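Local coordinates for protein phiAB6 tailspike (Unidentified phage, PDB 5JS4) that fragments the exopolysaccharide of Acinetobacter baumannii, serving as the trimeric, beta-helical tailspike of a bacteriophage, at residues Asn625-Val630 / Ser647-Gly652; Lys281-Leu286 / Thr341-Asn346; Asp476-Thr481 / Asn489-Tyr494. One frame throughout, in Å; residues are numbered along the deposited sequence.

Contact 1. Residues Asn625-Val630 / Ser647-Gly652; sequences NGWKIV and SVITNG
Ser647 O takes a hydrogen bond from Arg641 NH1 and lies obliquely by the Trp627 ring, 4.0 Å from Trp627 CZ2. The six-membered ring of Trp627 carries the whole contact: CH2 comes within 4.1 Å of Ser647 CB, while CZ2 also meets Ile649 CG1 at 4.2 Å, the two side chains lying at a slant to each other. With CG of Trp627 anti to its carbonyl carbon (chi1 -79°) and the indole turned nearly square to the CA-CB-CG plane (chi2 -91°), the far end of the ring reaches the second segment. Strands 627-633 and 649-650 belong to one antiparallel sheet of the C-terminal part, Ser647 lying just before the second. Through Trp627 and Ile629 the first strand packs onto strand 602-615 of another antiparallel sheet, from which Phe715 meets the Trp627 ring edge-to-face and also touches Ile649. The indole is fixed at its polar corner too, where NE1 donates to Ala692 O, while Asn645 ties the segments together from outside, its ND2 bonding Gly626 O and its OD1 bonding Ser647 N.

Contact 2. Residues Lys281-Leu286 / Thr341-Asn346; sequences KGRYIL and TARCSN
Two arginines from strands 282-286 and 340-345 meet here, first by van der Waals contact: Arg283 NH2 sits 3.7 Å from Arg343 CD. The guanidinium planes are turned 67° apart, so the groups do not stack. Arg283 runs extended, its CG anti to the backbone N, whereas Arg343, whose CB points toward the other segment, bends at chi3 (-73°), turning NE to where it meets both Arg283 NH2 and Ser345 OG. As for charge, Arg283 NH2 comes within 3.7 Å of Arg343 NE, and acidic groups nearby probably balance the pair: Arg283 NE forms a salt bridge with Asp316 OD2 and Arg283 NH1 another with Glu307 OE1. The two strands lie in successive turns on one face of the parallel beta-helix, with strand 313-318, which carries Asp316, between them and paired with both. The hydrogen bonds complete the network. Arg343 NE donates to Ser345 OG over 2.9 Å, nearly straight at 168° and close to the guanidinium plane. Ser345 OG is bonded in turn to Asp316 OD1, whose own ion pair with Arg343 NE is long and weak. Arg343 NH1 binds a malonate in a pocket shared with Tyr310, Ile370, Asn371 and Tyr394; the ligand probably comes from the crystallisation liquor, but may mark an anion-binding spot on the beta-helix surface.

Contact 3. Residues Asp476-Thr481 / Asn489-Tyr494; sequences DWLEVT and NSFTGY
Inside the parallel beta-helix, Leu478 of strand 478-480 and Trp477 just before it meet Phe491 of strand 489-491, all three buried. No hydrogen bond joins the two segments, whose nearest CA atoms, of Leu478 and Phe491, are 10.7 Å apart; they meet through side chains. The closest approach is Leu478 CD2 to Phe491 CE1, 3.9 Å, with the two side chains crossing at about a right angle. In Leu478, chi1 of 178° sends CG out anti to the backbone N and chi2 of 66° sets the direction of CD2, the methyl that meets Phe491. Trp477 joins through the benzo part of its indole, whose CZ2 lies 4.3 Å from Phe491 CD1; the phenyl atom sits at the indole edge, near its plane. Strand 478-480 is the last of eight parallel strands forming one face of the coil, while strand 489-491 pairs with strands 460-469 and 519-523 of a different face, so the contact joins two faces across the core, the chain passing through strand 486-487 of a third face between them. One face of the Trp477 ring is covered by Leu478 CB, 3.5 Å above the plane and over the centre. Phe461 meets the indole edge-to-face, and NE1 has hydrogen-bond partners in Ser503 OG and Thr505 OG1. Phe491 also packs on Thr505 and on Ser521 of strand 519-523.

Along the chain the order is contact 2, contact 3, contact 1, and in space they follow the length of the spike in the same order. The centres of contacts 2 and 3 are about 35 Å apart, those of contacts 3 and 1 about 54 Å, and those of contacts 2 and 1 about 89 Å, so the three lie almost on a line. Contacts 2 and 3 both belong to the parallel beta-helix, the former on its surface beside a ligand pocket, the latter in its core. Contact 1 is in the antiparallel C-terminal region. All three have residues that meet the second subunit, and contact 1 also reaches the third, consistent with trimer contacts along the spike.

Contact 1. Residues Asn625-Val630 / Ser647-Gly652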
# COMPACT_ATOMS: atom_id res chain seq x y z
N ASN A 625 5.98 -33.29 -36.53
CA ASN A 625 5.78 -31.95 -37.05
C ASN A 625 5.37 -31.92 -38.52
O ASN A 625 5.64 -30.95 -39.22
CB ASN A 625 7.07 -31.13 -36.85
CG ASN A 625 6.82 -29.64 -36.70
OD1 ASN A 625 5.68 -29.20 -36.52
ND2 ASN A 625 7.89 -28.86 -36.76
N GLY A 626 4.71 -32.98 -38.98
CA GLY A 626 4.29 -33.09 -40.38
C GLY A 626 5.22 -33.85 -41.29
O GLY A 626 4.97 -33.92 -42.50
N TRP A 627 6.30 -34.40 -40.74
CA TRP A 627 7.20 -35.29 -41.48
C TRP A 627 7.08 -36.73 -40.97
O TRP A 627 6.93 -36.95 -39.77
CB TRP A 627 8.66 -34.83 -41.36
CG TRP A 627 9.00 -33.70 -42.28
CD1 TRP A 627 9.47 -33.79 -43.55
CD2 TRP A 627 8.87 -32.30 -41.99
NE1 TRP A 627 9.66 -32.53 -44.08
CE2 TRP A 627 9.29 -31.60 -43.15
CE3 TRP A 627 8.44 -31.57 -40.88
CZ2 TRP A 627 9.29 -30.21 -43.22
CZ3 TRP A 627 8.44 -30.19 -40.95
CH2 TRP A 627 8.86 -29.52 -42.12
N LYS A 628 7.14 -37.68 -41.89
CA LYS A 628 7.23 -39.11 -41.56
C LYS A 628 8.25 -39.76 -42.48
O LYS A 628 8.65 -39.17 -43.49
CB LYS A 628 5.86 -39.80 -41.72
CG LYS A 628 5.32 -39.84 -43.13
CD LYS A 628 4.06 -40.67 -43.20
CE LYS A 628 3.50 -40.71 -44.61
NZ LYS A 628 2.29 -41.58 -44.67
N ILE A 629 8.67 -40.97 -42.13
CA ILE A 629 9.60 -41.72 -42.95
C ILE A 629 8.88 -42.91 -43.55
O ILE A 629 8.26 -43.69 -42.83
CB ILE A 629 10.83 -42.22 -42.16
CG1 ILE A 629 11.46 -41.06 -41.39
CG2 ILE A 629 11.82 -42.88 -43.10
CD1 ILE A 629 12.68 -41.43 -40.56
N VAL A 630 8.97 -43.04 -44.87
CA VAL A 630 8.37 -44.17 -45.57
C VAL A 630 9.39 -44.82 -46.49
O VAL A 630 10.30 -44.17 -46.99
CB VAL A 630 7.13 -43.75 -46.40
CG1 VAL A 630 6.05 -43.18 -45.50
CG2 VAL A 630 7.50 -42.75 -47.49
N SER A 647 5.03 -26.54 -44.71
CA SER A 647 6.26 -25.99 -44.16
C SER A 647 7.47 -26.55 -44.90
O SER A 647 7.39 -27.61 -45.53
CB SER A 647 6.36 -26.31 -42.66
OG SER A 647 5.27 -25.75 -41.96
N VAL A 648 8.59 -25.84 -44.83
CA VAL A 648 9.79 -26.22 -45.56
C VAL A 648 11.02 -26.25 -44.68
O VAL A 648 11.03 -25.70 -43.57
CB VAL A 648 10.07 -25.27 -46.75
CG1 VAL A 648 8.87 -25.24 -47.69
CG2 VAL A 648 10.42 -23.87 -46.28
N ILE A 649 12.04 -26.92 -45.19
CA ILE A 649 13.39 -26.91 -44.64
C ILE A 649 14.19 -25.89 -45.44
O ILE A 649 14.20 -25.93 -46.67
CB ILE A 649 14.05 -28.29 -44.78
CG1 ILE A 649 13.31 -29.32 -43.92
CG2 ILE A 649 15.53 -28.23 -44.42
CD1 ILE A 649 13.57 -30.75 -44.34
N THR A 650 14.88 -24.99 -44.74
CA THR A 650 15.73 -24.01 -45.39
C THR A 650 17.15 -24.14 -44.86
O THR A 650 17.42 -23.82 -43.71
CB THR A 650 15.20 -22.58 -45.18
OG1 THR A 650 13.84 -22.50 -45.62
CG2 THR A 650 16.04 -21.56 -45.95
N ASN A 651 18.04 -24.67 -45.70
CA ASN A 651 19.46 -24.75 -45.38
C ASN A 651 19.71 -25.47 -44.07
O ASN A 651 20.50 -25.01 -43.24
CB ASN A 651 20.06 -23.34 -45.34
CG ASN A 651 21.58 -23.34 -45.42
OD1 ASN A 651 22.18 -24.30 -45.90
ND2 ASN A 651 22.19 -22.25 -44.97
N GLY A 652 19.03 -26.59 -43.89
CA GLY A 652 19.04 -27.32 -42.63
C GLY A 652 20.23 -28.24 -42.43
O GLY A 652 20.99 -28.52 -43.35

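Contact 2. Residues Lys281-Leu286 / Thr341-Asn346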
# COMPACT_ATOMS: atom_id res chain seq x y z
N LYS A 281 -15.72 17.56 31.97
CA LYS A 281 -15.40 16.43 32.84
C LYS A 281 -16.68 15.71 33.21
O LYS A 281 -17.67 16.33 33.59
CB LYS A 281 -14.70 16.92 34.11
CG LYS A 281 -14.25 15.79 35.04
CD LYS A 281 -13.99 16.29 36.45
CE LYS A 281 -13.88 15.14 37.44
NZ LYS A 281 -12.65 14.34 37.22
N GLY A 282 -16.67 14.38 33.11
CA GLY A 282 -17.79 13.61 33.60
C GLY A 282 -17.82 12.16 33.17
O GLY A 282 -17.46 11.82 32.05
N ARG A 283 -18.25 11.32 34.11
CA ARG A 283 -18.54 9.93 33.85
C ARG A 283 -20.06 9.82 33.77
O ARG A 283 -20.75 9.79 34.80
CB ARG A 283 -17.97 9.07 34.97
CG ARG A 283 -18.16 7.58 34.78
CD ARG A 283 -17.20 6.79 35.66
NE ARG A 283 -17.31 5.35 35.44
CZ ARG A 283 -16.43 4.45 35.88
NH1 ARG A 283 -15.36 4.83 36.57
NH2 ARG A 283 -16.63 3.17 35.62
N TYR A 284 -20.58 9.82 32.55
CA TYR A 284 -22.01 9.95 32.31
C TYR A 284 -22.70 8.59 32.30
O TYR A 284 -22.51 7.79 31.38
CB TYR A 284 -22.26 10.68 30.99
CG TYR A 284 -21.82 12.13 30.98
CD1 TYR A 284 -20.53 12.49 30.61
CD2 TYR A 284 -22.70 13.15 31.35
CE1 TYR A 284 -20.12 13.82 30.60
CE2 TYR A 284 -22.31 14.47 31.34
CZ TYR A 284 -21.02 14.81 30.96
OH TYR A 284 -20.64 16.13 30.96
N ILE A 285 -23.52 8.34 33.32
CA ILE A 285 -24.24 7.07 33.43
C ILE A 285 -25.50 7.10 32.57
O ILE A 285 -26.26 8.08 32.60
CB ILE A 285 -24.65 6.78 34.90
CG1 ILE A 285 -23.44 6.82 35.84
CG2 ILE A 285 -25.37 5.43 35.00
CD1 ILE A 285 -22.29 5.91 35.45
N LEU A 286 -25.71 6.04 31.80
CA LEU A 286 -26.93 5.85 31.02
C LEU A 286 -27.57 4.53 31.41
O LEU A 286 -26.96 3.47 31.27
CB LEU A 286 -26.61 5.84 29.53
CG LEU A 286 -26.05 7.15 28.96
CD1 LEU A 286 -25.63 6.94 27.51
CD2 LEU A 286 -27.06 8.28 29.05
N THR A 341 -14.79 8.14 24.74
CA THR A 341 -14.55 6.95 25.55
C THR A 341 -15.91 6.48 26.04
O THR A 341 -16.66 7.27 26.61
CB THR A 341 -13.63 7.28 26.74
OG1 THR A 341 -12.45 7.93 26.26
CG2 THR A 341 -13.24 6.03 27.51
N ALA A 342 -16.23 5.21 25.81
CA ALA A 342 -17.52 4.68 26.24
C ALA A 342 -17.38 3.23 26.69
O ALA A 342 -16.79 2.41 25.98
CB ALA A 342 -18.54 4.79 25.12
N ARG A 343 -17.92 2.94 27.87
CA ARG A 343 -17.88 1.60 28.42
C ARG A 343 -19.28 1.12 28.80
O ARG A 343 -20.21 1.92 28.95
CB ARG A 343 -16.97 1.55 29.66
CG ARG A 343 -17.46 2.39 30.84
CD ARG A 343 -16.63 2.15 32.10
NE ARG A 343 -16.91 0.84 32.70
CZ ARG A 343 -16.17 -0.26 32.56
NH1 ARG A 343 -15.06 -0.26 31.82
NH2 ARG A 343 -16.55 -1.38 33.17
N CYS A 344 -19.41 -0.19 28.96
CA CYS A 344 -20.59 -0.80 29.55
C CYS A 344 -20.17 -1.45 30.86
O CYS A 344 -19.26 -2.29 30.87
CB CYS A 344 -21.19 -1.84 28.61
SG CYS A 344 -22.75 -2.51 29.21
N SER A 345 -20.81 -1.05 31.95
CA SER A 345 -20.53 -1.60 33.27
C SER A 345 -21.59 -2.63 33.64
O SER A 345 -22.78 -2.41 33.40
CB SER A 345 -20.52 -0.48 34.32
OG SER A 345 -19.49 0.46 34.05
N ASN A 346 -21.14 -3.74 34.21
CA ASN A 346 -22.04 -4.77 34.74
C ASN A 346 -23.04 -5.32 33.72
O ASN A 346 -24.20 -5.57 34.04
CB ASN A 346 -22.78 -4.24 35.97
CG ASN A 346 -21.83 -3.75 37.05
OD1 ASN A 346 -21.84 -2.58 37.42
ND2 ASN A 346 -21.00 -4.65 37.55

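Contact 3. Residues Asp476-Thr481 / Asn489-Tyr494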
# COMPACT_ATOMS: atom_id res chain seq x y z
N ASP A 476 -8.34 -18.26 11.71
CA ASP A 476 -7.83 -17.47 10.59
C ASP A 476 -8.05 -15.98 10.88
O ASP A 476 -9.08 -15.60 11.42
CB ASP A 476 -8.54 -17.82 9.28
CG ASP A 476 -8.08 -19.14 8.68
OD1 ASP A 476 -6.86 -19.44 8.74
OD2 ASP A 476 -8.92 -19.86 8.11
N TRP A 477 -7.08 -15.15 10.51
CA TRP A 477 -7.22 -13.70 10.70
C TRP A 477 -8.36 -13.14 9.84
O TRP A 477 -9.03 -12.18 10.22
CB TRP A 477 -5.89 -12.99 10.39
CG TRP A 477 -5.54 -12.95 8.94
CD1 TRP A 477 -4.85 -13.90 8.24
CD2 TRP A 477 -5.86 -11.92 8.00
NE1 TRP A 477 -4.73 -13.53 6.92
CE2 TRP A 477 -5.34 -12.31 6.75
CE3 TRP A 477 -6.54 -10.70 8.10
CZ2 TRP A 477 -5.48 -11.53 5.61
CZ3 TRP A 477 -6.68 -9.92 6.96
CH2 TRP A 477 -6.15 -10.34 5.73
N LEU A 478 -8.55 -13.75 8.67
CA LEU A 478 -9.64 -13.43 7.76
C LEU A 478 -10.38 -14.72 7.44
O LEU A 478 -9.78 -15.70 6.98
CB LEU A 478 -9.11 -12.80 6.47
CG LEU A 478 -10.14 -12.45 5.38
CD1 LEU A 478 -11.09 -11.35 5.84
CD2 LEU A 478 -9.43 -12.02 4.11
N GLU A 479 -11.69 -14.70 7.70
CA GLU A 479 -12.55 -15.87 7.60
C GLU A 479 -13.67 -15.54 6.62
O GLU A 479 -14.56 -14.75 6.93
CB GLU A 479 -13.09 -16.15 9.00
CG GLU A 479 -14.07 -17.30 9.15
CD GLU A 479 -14.48 -17.51 10.61
OE1 GLU A 479 -15.39 -18.33 10.85
OE2 GLU A 479 -13.91 -16.86 11.51
N VAL A 480 -13.61 -16.13 5.43
CA VAL A 480 -14.63 -15.90 4.40
C VAL A 480 -15.38 -17.21 4.18
O VAL A 480 -14.78 -18.22 3.81
CB VAL A 480 -14.01 -15.41 3.08
CG1 VAL A 480 -15.11 -15.01 2.09
CG2 VAL A 480 -13.08 -14.23 3.33
N THR A 481 -16.69 -17.20 4.43
CA THR A 481 -17.46 -18.44 4.53
C THR A 481 -18.03 -18.95 3.20
O THR A 481 -18.26 -20.15 3.04
CB THR A 481 -18.61 -18.31 5.54
OG1 THR A 481 -19.57 -17.36 5.06
CG2 THR A 481 -18.09 -17.87 6.90
N ASN A 489 -8.83 -9.71 -4.30
CA ASN A 489 -8.30 -8.95 -3.18
C ASN A 489 -6.82 -8.60 -3.30
O ASN A 489 -6.09 -9.19 -4.10
CB ASN A 489 -8.54 -9.72 -1.88
CG ASN A 489 -10.02 -9.93 -1.62
OD1 ASN A 489 -10.77 -8.97 -1.46
ND2 ASN A 489 -10.44 -11.19 -1.58
N SER A 490 -6.41 -7.63 -2.49
CA SER A 490 -5.02 -7.24 -2.36
C SER A 490 -4.59 -7.50 -0.93
O SER A 490 -5.02 -6.80 -0.01
CB SER A 490 -4.86 -5.75 -2.68
OG SER A 490 -5.30 -5.45 -3.99
N PHE A 491 -3.75 -8.52 -0.74
CA PHE A 491 -3.18 -8.84 0.56
C PHE A 491 -1.75 -8.31 0.57
O PHE A 491 -0.79 -9.07 0.41
CB PHE A 491 -3.22 -10.35 0.81
CG PHE A 491 -4.58 -10.97 0.61
CD1 PHE A 491 -5.63 -10.65 1.45
CD2 PHE A 491 -4.80 -11.88 -0.42
CE1 PHE A 491 -6.88 -11.22 1.27
CE2 PHE A 491 -6.04 -12.46 -0.60
CZ PHE A 491 -7.09 -12.12 0.25
N THR A 492 -1.62 -7.00 0.73
CA THR A 492 -0.37 -6.32 0.42
C THR A 492 0.34 -5.69 1.62
O THR A 492 1.16 -4.80 1.46
CB THR A 492 -0.60 -5.28 -0.69
OG1 THR A 492 -1.65 -4.40 -0.31
CG2 THR A 492 -0.97 -5.98 -1.99
N GLY A 493 0.03 -6.18 2.81
CA GLY A 493 0.83 -5.88 4.00
C GLY A 493 1.23 -7.18 4.68
O GLY A 493 0.62 -8.22 4.45
N TYR A 494 2.27 -7.12 5.50
CA TYR A 494 2.65 -8.29 6.28
C TYR A 494 1.58 -8.59 7.33
O TYR A 494 1.07 -7.67 7.99
CB TYR A 494 4.02 -8.09 6.94
CG TYR A 494 4.51 -9.34 7.63
CD1 TYR A 494 5.00 -10.42 6.90
CD2 TYR A 494 4.45 -9.46 9.02
CE1 TYR A 494 5.43 -11.58 7.53
CE2 TYR A 494 4.88 -10.62 9.66
CZ TYR A 494 5.37 -11.67 8.91
OH TYR A 494 5.80 -12.82 9.53